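Local coordinates for protein hypothetical bacterial 6-phosphogluconolactonase (Bacteroides fragilis, PDB 3SCY) that probably hydrolyses 6-phosphogluconolactone or a related lactone, and folds as a seven-bladed beta-propeller, at residues Tyr104-Gly109 and His158-Thr163; Lys167-Asp172 and His180-Asn185; Glu247-Ala252 and Asn293-Lys298. All coordinates share one frame; numbering follows the deposited sequence. Where two conformers were deposited one is given.

Interaction 1: Tyr104-Gly109 and His158-Thr163; sequences YLTTNG and HCVRIT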
loop_
_atom_site.group_PDB
_atom_site.type_symbol
_atom_site.label_atom_id
_atom_site.label_comp_id
_atom_site.label_asym_id
_atom_site.label_seq_id
_atom_site.Cartn_x
_atom_site.Cartn_y
_atom_site.Cartn_z
ATOM N N TYR A 104 4.204 5.901 1.010
ATOM C CA TYR A 104 2.855 5.394 1.219
ATOM C C TYR A 104 1.962 6.557 1.528
ATOM O O TYR A 104 2.432 7.522 2.149
ATOM C CB TYR A 104 2.799 4.391 2.394
ATOM C CG TYR A 104 1.593 3.463 2.349
ATOM C CD1 TYR A 104 0.369 3.840 2.909
ATOM C CD2 TYR A 104 1.709 2.175 1.858
ATOM C CE1 TYR A 104 -0.733 2.979 2.903
ATOM C CE2 TYR A 104 0.629 1.290 1.876
ATOM C CZ TYR A 104 -0.595 1.703 2.379
ATOM O OH TYR A 104 -1.634 0.806 2.434
ATOM N N LEU A 105 0.687 6.474 1.185
ATOM C CA LEU A 105 -0.218 7.544 1.602
ATOM C C LEU A 105 -1.632 7.000 1.788
ATOM O O LEU A 105 -1.984 5.924 1.257
ATOM C CB LEU A 105 -0.142 8.797 0.678
ATOM C CG LEU A 105 -0.815 8.785 -0.693
ATOM C CD1 LEU A 105 -0.550 10.106 -1.411
ATOM C CD2 LEU A 105 -0.315 7.651 -1.606
ATOM N N THR A 106 -2.427 7.682 2.634
ATOM C CA THR A 106 -3.810 7.282 2.853
ATOM C C THR A 106 -4.663 8.543 2.955
ATOM O O THR A 106 -4.118 9.642 3.011
ATOM C CB THR A 106 -3.980 6.351 4.066
ATOM O OG1 THR A 106 -5.265 5.728 3.929
ATOM C CG2 THR A 106 -3.872 7.090 5.407
ATOM N N THR A 107 -5.986 8.392 2.903
ATOM C CA THR A 107 -6.884 9.532 2.985
ATOM C C THR A 107 -8.136 9.160 3.739
ATOM O O THR A 107 -8.553 7.982 3.746
ATOM C CB THR A 107 -7.269 10.021 1.553
ATOM O OG1 THR A 107 -8.015 11.255 1.650
ATOM C CG2 THR A 107 -8.127 8.995 0.756
ATOM N N ASN A 108 -8.803 10.189 4.305
ATOM C CA ASN A 108 -10.152 10.004 4.826
ATOM C C ASN A 108 -11.101 10.949 4.060
ATOM O O ASN A 108 -12.210 11.166 4.513
ATOM C CB ASN A 108 -10.229 10.233 6.339
ATOM C CG ASN A 108 -10.101 11.681 6.742
ATOM O OD1 ASN A 108 -9.532 12.494 6.008
ATOM N ND2 ASN A 108 -10.714 12.040 7.871
ATOM N N GLY A 109 -10.632 11.549 2.958
ATOM C CA GLY A 109 -11.437 12.481 2.161
ATOM C C GLY A 109 -11.289 13.926 2.604
ATOM O O GLY A 109 -11.628 14.859 1.850
ATOM N N HIS A 158 6.689 3.416 6.882
ATOM C CA HIS A 158 6.417 2.720 5.633
ATOM C C HIS A 158 4.968 2.499 5.298
ATOM O O HIS A 158 4.679 2.048 4.180
ATOM C CB HIS A 158 7.110 1.341 5.646
ATOM C CG HIS A 158 7.749 0.991 4.339
ATOM N ND1 HIS A 158 7.072 1.125 3.137
ATOM C CD2 HIS A 158 8.990 0.512 4.092
ATOM C CE1 HIS A 158 7.944 0.780 2.198
ATOM N NE2 HIS A 158 9.093 0.368 2.731
ATOM N N CYS A 159 4.053 2.802 6.232
ATOM C CA CYS A 159 2.646 2.585 6.008
ATOM C C CYS A 159 1.858 3.442 6.952
ATOM O O CYS A 159 2.307 3.680 8.074
ATOM C CB CYS A 159 2.308 1.107 6.202
ATOM S SG CYS A 159 0.658 0.627 5.615
ATOM N N VAL A 160 0.728 3.968 6.491
ATOM C CA VAL A 160 -0.219 4.703 7.302
ATOM C C VAL A 160 -1.606 4.183 6.944
ATOM O O VAL A 160 -1.976 4.158 5.763
ATOM C CB VAL A 160 -0.124 6.252 7.181
ATOM C CG1 VAL A 160 1.057 6.784 7.983
ATOM C CG2 VAL A 160 -0.048 6.708 5.722
ATOM N N ARG A 161 -2.343 3.679 7.941
ATOM C CA ARG A 161 -3.679 3.129 7.725
ATOM C C ARG A 161 -4.695 3.676 8.685
ATOM O O ARG A 161 -4.434 3.747 9.881
ATOM C CB ARG A 161 -3.713 1.604 7.898
ATOM C CG ARG A 161 -2.782 0.787 6.996
ATOM C CD ARG A 161 -2.975 1.053 5.482
ATOM N NE ARG A 161 -4.375 1.101 5.054
ATOM C CZ ARG A 161 -5.129 0.037 4.804
ATOM N NH1 ARG A 161 -4.625 -1.186 4.919
ATOM N NH2 ARG A 161 -6.397 0.187 4.434
ATOM N N ILE A 162 -5.888 4.010 8.179
ATOM C CA ILE A 162 -6.999 4.390 9.029
ATOM C C ILE A 162 -7.696 3.096 9.394
ATOM O O ILE A 162 -7.878 2.247 8.507
ATOM C CB ILE A 162 -7.881 5.400 8.288
ATOM C CG1 ILE A 162 -7.070 6.708 8.101
ATOM C CG2 ILE A 162 -9.206 5.664 9.078
ATOM C CD1 ILE A 162 -7.597 7.675 7.021
ATOM N N THR A 163 -8.026 2.897 10.683
ATOM C CA THR A 163 -8.641 1.664 11.161
ATOM C C THR A 163 -10.067 1.506 10.584
ATOM O O THR A 163 -10.712 2.505 10.244
ATOM C CB THR A 163 -8.593 1.569 12.693
ATOM O OG1 THR A 163 -9.140 2.772 13.211
ATOM C CG2 THR A 163 -7.154 1.392 13.210
HETATM O O HOH W 1 -6.281 3.526 5.157
#
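The first strands of two successive propeller blades, 104-107 and 158-162, meet here where Tyr104 lies over Cys159. They run nearly parallel, 10° between directions, yet share no backbone hydrogen bond: each is the first strand of its own four-stranded sheet. Tyr104 CB points toward the other strand, with CG anti to the backbone N (chi1 -159°). Cys159 SG sits over one face of the ring, 3.8 Å from its centroid and displaced toward CZ, where its polarisable sulfur suits the pi cloud. Tyr104 OH lies 3.3 Å from Arg161 CD. Arg161 bends at chi2 and chi3, and its NH1 is held by Leu216 O of the next blade.

The Thr106 methyl CG2 packs 3.9 Å from Val160 CG2, while OG1 is 2.7 Å from water 1. That water accepts from Arg161 NE at 3.1 Å and from Ile162 N, joining hydroxyl, guanidinium and backbone. Beyond it the long Ile162 side chain brings CD1 to 3.7 Å from Asn108 CB. Val160 O, 3.3 Å from Tyr104 CE1, is buried with no partner in the model. Inner strands of neighbouring blades that meet through side chains, not backbone bonds, are characteristic of the beta-propeller.

Interaction 2: Lys167-Asp172 and His180-Asn185; sequences KYLLAD and HKFNIN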
loop_
_atom_site.group_PDB
_atom_site.type_symbol
_atom_site.label_atom_id
_atom_site.label_comp_id
_atom_site.label_asym_id
_atom_site.label_seq_id
_atom_site.Cartn_x
_atom_site.Cartn_y
_atom_site.Cartn_z
ATOM N N LYS A 167 -11.568 5.467 13.602
ATOM C CA LYS A 167 -11.164 6.173 14.827
ATOM C C LYS A 167 -9.664 6.384 15.003
ATOM O O LYS A 167 -9.274 7.291 15.756
ATOM C CB LYS A 167 -11.685 5.417 16.050
ATOM C CG LYS A 167 -13.209 5.319 16.088
ATOM C CD LYS A 167 -13.703 4.506 17.282
ATOM C CE LYS A 167 -15.170 4.177 17.142
ATOM N NZ LYS A 167 -15.637 3.280 18.231
ATOM N N TYR A 168 -8.837 5.552 14.383
ATOM C CA TYR A 168 -7.394 5.609 14.589
ATOM C C TYR A 168 -6.616 5.553 13.318
ATOM O O TYR A 168 -7.104 5.078 12.295
ATOM C CB TYR A 168 -6.945 4.421 15.479
ATOM C CG TYR A 168 -7.780 4.310 16.735
ATOM C CD1 TYR A 168 -7.611 5.206 17.788
ATOM C CD2 TYR A 168 -8.825 3.395 16.823
ATOM C CE1 TYR A 168 -8.388 5.121 18.941
ATOM C CE2 TYR A 168 -9.631 3.322 17.956
ATOM C CZ TYR A 168 -9.406 4.184 19.015
ATOM O OH TYR A 168 -10.225 4.138 20.121
ATOM N N LEU A 169 -5.384 6.038 13.398
ATOM C CA LEU A 169 -4.409 5.908 12.329
ATOM C C LEU A 169 -3.246 5.102 12.890
ATOM O O LEU A 169 -2.715 5.456 13.950
ATOM C CB LEU A 169 -3.947 7.259 11.776
ATOM C CG LEU A 169 -2.976 7.151 10.583
ATOM C CD1 LEU A 169 -3.325 8.102 9.493
ATOM C CD2 LEU A 169 -1.531 7.358 11.035
ATOM N N LEU A 170 -2.884 4.003 12.211
ATOM C CA LEU A 170 -1.762 3.147 12.598
ATOM C C LEU A 170 -0.636 3.341 11.612
ATOM O O LEU A 170 -0.873 3.317 10.395
ATOM C CB LEU A 170 -2.192 1.685 12.697
ATOM C CG LEU A 170 -3.342 1.397 13.675
ATOM C CD1 LEU A 170 -3.659 -0.067 13.695
ATOM C CD2 LEU A 170 -2.988 1.811 15.118
ATOM N N ALA A 171 0.574 3.607 12.103
ATOM C CA ALA A 171 1.700 3.893 11.234
ATOM C C ALA A 171 2.828 2.900 11.467
ATOM O O ALA A 171 3.395 2.848 12.573
ATOM C CB ALA A 171 2.171 5.319 11.480
ATOM N N ASP A 172 3.168 2.116 10.424
ATOM C CA ASP A 172 4.210 1.085 10.550
ATOM C C ASP A 172 5.579 1.688 10.475
ATOM O O ASP A 172 5.885 2.415 9.516
ATOM C CB ASP A 172 4.070 0.042 9.426
ATOM C CG ASP A 172 2.818 -0.796 9.458
ATOM O OD1 ASP A 172 2.121 -0.783 10.490
ATOM O OD2 ASP A 172 2.552 -1.507 8.447
ATOM N N HIS A 180 2.910 2.740 15.340
ATOM C CA HIS A 180 2.510 3.939 16.080
ATOM C C HIS A 180 0.996 4.140 15.968
ATOM O O HIS A 180 0.418 3.879 14.914
ATOM C CB HIS A 180 3.273 5.162 15.564
ATOM C CG HIS A 180 4.751 4.993 15.661
ATOM N ND1 HIS A 180 5.427 5.179 16.867
ATOM C CD2 HIS A 180 5.644 4.686 14.694
ATOM C CE1 HIS A 180 6.702 4.942 16.594
ATOM N NE2 HIS A 180 6.887 4.657 15.302
ATOM N N LYS A 181 0.351 4.556 17.075
ATOM C CA LYS A 181 -1.094 4.738 17.122
ATOM C C LYS A 181 -1.480 6.203 17.358
ATOM O O LYS A 181 -0.950 6.858 18.272
ATOM C CB LYS A 181 -1.679 3.857 18.244
ATOM C CG LYS A 181 -3.206 3.917 18.337
ATOM C CD LYS A 181 -3.744 3.130 19.530
ATOM C CE LYS A 181 -5.186 3.493 19.801
ATOM N NZ LYS A 181 -5.734 2.683 20.926
ATOM N N PHE A 182 -2.432 6.695 16.551
ATOM C CA PHE A 182 -2.983 8.030 16.678
ATOM C C PHE A 182 -4.482 7.988 16.690
ATOM O O PHE A 182 -5.106 7.162 16.009
ATOM C CB PHE A 182 -2.518 8.923 15.522
ATOM C CG PHE A 182 -1.026 9.127 15.482
ATOM C CD1 PHE A 182 -0.201 8.219 14.825
ATOM C CD2 PHE A 182 -0.440 10.201 16.138
ATOM C CE1 PHE A 182 1.185 8.400 14.807
ATOM C CE2 PHE A 182 0.944 10.372 16.137
ATOM C CZ PHE A 182 1.748 9.466 15.479
ATOM N N ASN A 183 -5.063 8.888 17.462
ATOM C CA ASN A 183 -6.488 9.116 17.465
ATOM C C ASN A 183 -6.790 10.048 16.311
ATOM O O ASN A 183 -6.065 11.028 16.108
ATOM C CB ASN A 183 -6.927 9.766 18.793
ATOM C CG ASN A 183 -6.677 8.964 20.037
ATOM O OD1 ASN A 183 -6.645 7.738 20.031
ATOM N ND2 ASN A 183 -6.431 9.649 21.142
ATOM N N ILE A 184 -7.849 9.768 15.555
ATOM C CA ILE A 184 -8.269 10.632 14.456
ATOM C C ILE A 184 -9.385 11.577 14.890
ATOM O O ILE A 184 -10.312 11.162 15.603
ATOM C CB ILE A 184 -8.755 9.753 13.284
ATOM C CG1 ILE A 184 -7.538 9.279 12.455
ATOM C CG2 ILE A 184 -9.836 10.447 12.432
ATOM C CD1 ILE A 184 -7.913 8.267 11.351
ATOM N N ASN A 185 -9.245 12.864 14.518
ATOM C CA ASN A 185 -10.288 13.864 14.680
ATOM C C ASN A 185 -11.054 13.871 13.354
ATOM O O ASN A 185 -10.548 14.394 12.356
ATOM C CB ASN A 185 -9.711 15.228 15.029
ATOM C CG ASN A 185 -10.747 16.308 14.952
ATOM O OD1 ASN A 185 -11.932 16.048 14.743
ATOM N ND2 ASN A 185 -10.351 17.544 15.186
HETATM O O HOH W 2 -8.286 3.530 21.924
#
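Strands 168-172 and 180-184 pair antiparallel at 157°, with the hydrogen-bonded pairs Leu169-Phe182 and Ala171-His180 alternating with non-hydrogen-bonded ones, and Ile184 N donating to Lys167 O at 2.9 Å beyond them. Tyr168, Leu170, Lys181 and Asn183 occupy one face. Lys181, extended beyond CG, runs alongside the Tyr168 ring: CE is 3.6 Å from CD1, and NZ lies 4.5 Å from the ring centroid, 23° off the normal, a cation-pi contact. Water 2 accepts from Lys181 NZ and lies 2.7 Å from Tyr168 OH. The ammonium also donates to Thr201 O and Gly243 O, which satisfies the buried charge. Asn183 OD1 meets the ring at its edge, 3.3 Å from Tyr168 CE1, while Lys167 CB lies over the rim of the opposite face. Nearby, Leu170 CD2 packs on the aliphatic part of Lys181.

Leu169, Ala171, His180 and Phe182 share the other face. Leu169 CD2 lies 4.1 Å from Phe182 CD1, the two side chains pointing the same way; the small Ala171 sits beside His180, whose ring stacks on Phe142 and whose NE2 is hydrogen-bonded to Asp173. Ile184 reaches back, CD1 being 4.1 Å from Leu169 CB. This is the central beta hairpin of a four-stranded propeller blade.

Interaction 3: Glu247-Ala252 and Asn293-Lys298; sequences EIQTVA and NGTLTK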
loop_
_atom_site.group_PDB
_atom_site.type_symbol
_atom_site.label_atom_id
_atom_site.label_comp_id
_atom_site.label_asym_id
_atom_site.label_seq_id
_atom_site.Cartn_x
_atom_site.Cartn_y
_atom_site.Cartn_z
ATOM N N GLU A 247 -1.535 -9.551 19.135
ATOM C CA GLU A 247 -0.862 -10.558 18.327
ATOM C C GLU A 247 -1.422 -11.966 18.616
ATOM O O GLU A 247 -1.503 -12.370 19.782
ATOM C CB GLU A 247 0.657 -10.488 18.586
ATOM C CG GLU A 247 1.506 -11.417 17.735
ATOM C CD GLU A 247 2.997 -11.136 17.745
ATOM O OE1 GLU A 247 3.393 -9.963 17.945
ATOM O OE2 GLU A 247 3.770 -12.087 17.480
ATOM N N ILE A 248 -1.816 -12.706 17.556
ATOM C CA ILE A 248 -2.341 -14.073 17.720
ATOM C C ILE A 248 -1.445 -15.116 17.058
ATOM O O ILE A 248 -1.513 -16.288 17.437
ATOM C CB ILE A 248 -3.806 -14.253 17.248
ATOM C CG1 ILE A 248 -3.978 -13.839 15.760
ATOM C CG2 ILE A 248 -4.767 -13.464 18.183
ATOM C CD1 ILE A 248 -5.360 -14.061 15.123
ATOM N N GLN A 249 -0.624 -14.707 16.078
ATOM C CA GLN A 249 0.222 -15.619 15.329
ATOM C C GLN A 249 1.297 -14.901 14.557
ATOM O O GLN A 249 1.066 -13.786 14.062
ATOM C CB GLN A 249 -0.653 -16.405 14.339
ATOM C CG GLN A 249 -0.033 -17.705 13.820
ATOM C CD GLN A 249 -0.820 -18.284 12.679
ATOM O OE1 GLN A 249 -1.663 -17.626 12.074
ATOM N NE2 GLN A 249 -0.540 -19.532 12.335
ATOM N N THR A 250 2.464 -15.565 14.401
ATOM C CA THR A 250 3.556 -15.138 13.523
ATOM C C THR A 250 3.840 -16.318 12.595
ATOM O O THR A 250 4.051 -17.431 13.087
ATOM C CB THR A 250 4.819 -14.702 14.290
ATOM O OG1 THR A 250 4.548 -13.552 15.079
ATOM C CG2 THR A 250 5.992 -14.387 13.357
ATOM N N VAL A 251 3.857 -16.085 11.264
ATOM C CA VAL A 251 4.166 -17.112 10.260
ATOM C C VAL A 251 5.268 -16.596 9.346
ATOM O O VAL A 251 5.454 -15.398 9.212
ATOM C CB VAL A 251 2.946 -17.603 9.434
ATOM C CG1 VAL A 251 1.899 -18.264 10.322
ATOM C CG2 VAL A 251 2.319 -16.469 8.617
ATOM N N ALA A 252 5.993 -17.509 8.705
ATOM C CA ALA A 252 7.047 -17.148 7.792
ATOM C C ALA A 252 6.512 -16.995 6.389
ATOM O O ALA A 252 5.995 -17.955 5.819
ATOM C CB ALA A 252 8.129 -18.223 7.812
ATOM N N ASN A 293 -10.874 -17.880 13.757
ATOM C CA ASN A 293 -9.839 -17.374 14.655
ATOM C C ASN A 293 -8.806 -16.489 13.945
ATOM O O ASN A 293 -7.918 -15.963 14.619
ATOM C CB ASN A 293 -9.159 -18.511 15.429
ATOM C CG ASN A 293 -8.598 -19.605 14.569
ATOM O OD1 ASN A 293 -7.999 -19.352 13.531
ATOM N ND2 ASN A 293 -8.773 -20.848 14.990
ATOM N N GLY A 294 -8.962 -16.280 12.636
ATOM C CA GLY A 294 -8.109 -15.378 11.845
ATOM C C GLY A 294 -6.674 -15.833 11.624
ATOM O O GLY A 294 -5.875 -15.106 11.025
ATOM N N THR A 295 -6.329 -17.047 12.059
ATOM C CA THR A 295 -4.968 -17.580 11.933
ATOM C C THR A 295 -4.692 -18.082 10.519
ATOM O O THR A 295 -5.620 -18.299 9.726
ATOM C CB THR A 295 -4.722 -18.674 12.987
ATOM O OG1 THR A 295 -5.711 -19.687 12.841
ATOM C CG2 THR A 295 -4.731 -18.120 14.414
ATOM N N LEU A 296 -3.407 -18.303 10.227
ATOM C CA LEU A 296 -2.940 -18.632 8.884
ATOM C C LEU A 296 -2.204 -19.958 8.811
ATOM O O LEU A 296 -1.420 -20.290 9.704
ATOM C CB LEU A 296 -1.968 -17.545 8.386
ATOM C CG LEU A 296 -2.475 -16.092 8.423
ATOM C CD1 LEU A 296 -1.383 -15.137 8.106
ATOM C CD2 LEU A 296 -3.644 -15.878 7.452
ATOM N N THR A 297 -2.392 -20.655 7.693
ATOM C CA THR A 297 -1.647 -21.875 7.384
ATOM C C THR A 297 -1.196 -21.738 5.907
ATOM O O THR A 297 -2.040 -21.492 5.028
ATOM C CB THR A 297 -2.439 -23.147 7.736
ATOM O OG1 THR A 297 -3.690 -23.187 7.054
ATOM C CG2 THR A 297 -2.693 -23.296 9.233
ATOM N N LYS A 298 0.131 -21.866 5.638
ATOM C CA LYS A 298 0.634 -21.736 4.264
ATOM C C LYS A 298 0.115 -22.876 3.413
ATOM O O LYS A 298 0.063 -24.026 3.867
ATOM C CB LYS A 298 2.163 -21.670 4.214
ATOM C CG LYS A 298 2.667 -21.083 2.886
ATOM C CD LYS A 298 4.159 -20.945 2.772
ATOM C CE LYS A 298 4.729 -19.826 3.586
ATOM N NZ LYS A 298 6.218 -19.796 3.480
#
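Gln249 reaches across to Leu296 with its amide facing the backbone of that residue, and both ends of the amide are used. CG stands anti to the backbone N (chi1 -160°) and the chain beyond it is extended, carrying the group over to the neighbouring blade. Leu296 N donates to Gln249 OE1 at 2.6 Å, on a lone pair in the carbonyl plane, and Gln249 NE2 donates to Leu296 O at 2.9 Å. Glutamine suits the place because it carries donor and acceptor together, matching the N-H and C=O of one residue.

Around this pair the apolar groups are turned differently. The side chains of Val251 and Leu296 cross at about a right angle, CG2 of the valine 4.0 Å from CD1 of the leucine. Ile248 sends CD1 to Asn293 O, 3.2 Å away, and to 4.2 Å from Thr295 CG2. Ile248 and Gln249 both face Ala237 in a classic beta bulge, and both their side chains head for the next blade.

At the far end Lys298, bent at chi3, donates from NZ to Ala252 O at 3.0 Å. The paired hydrogen bonds of the amide fix the rotation of the Gln249 head and bind side chain to backbone, so the outer strands of two sheets are joined by polar links without forming a continuous sheet.

Overall arrangement
From the N terminus, interaction 1 comes first, closing a loop of 48 residues that takes in the rest of the blade begun by strand 102-107 and joins it to the first strand of the next. Interaction 2 follows within that second blade, closing only the short turn of its central hairpin. The two touch: strands 157-162 and 168-173 are sheet neighbours, and Ile162 packs on Ile184. Interaction 3 comes later, its centre about 24 Å from interaction 1 and 23 Å from interaction 2, and spans 40 residues to join the last strands of two further blades. The three lie in series, neither nesting nor crossing: interactions 1 and 3 bridge blades, nearer and farther from the chain's centre respectively.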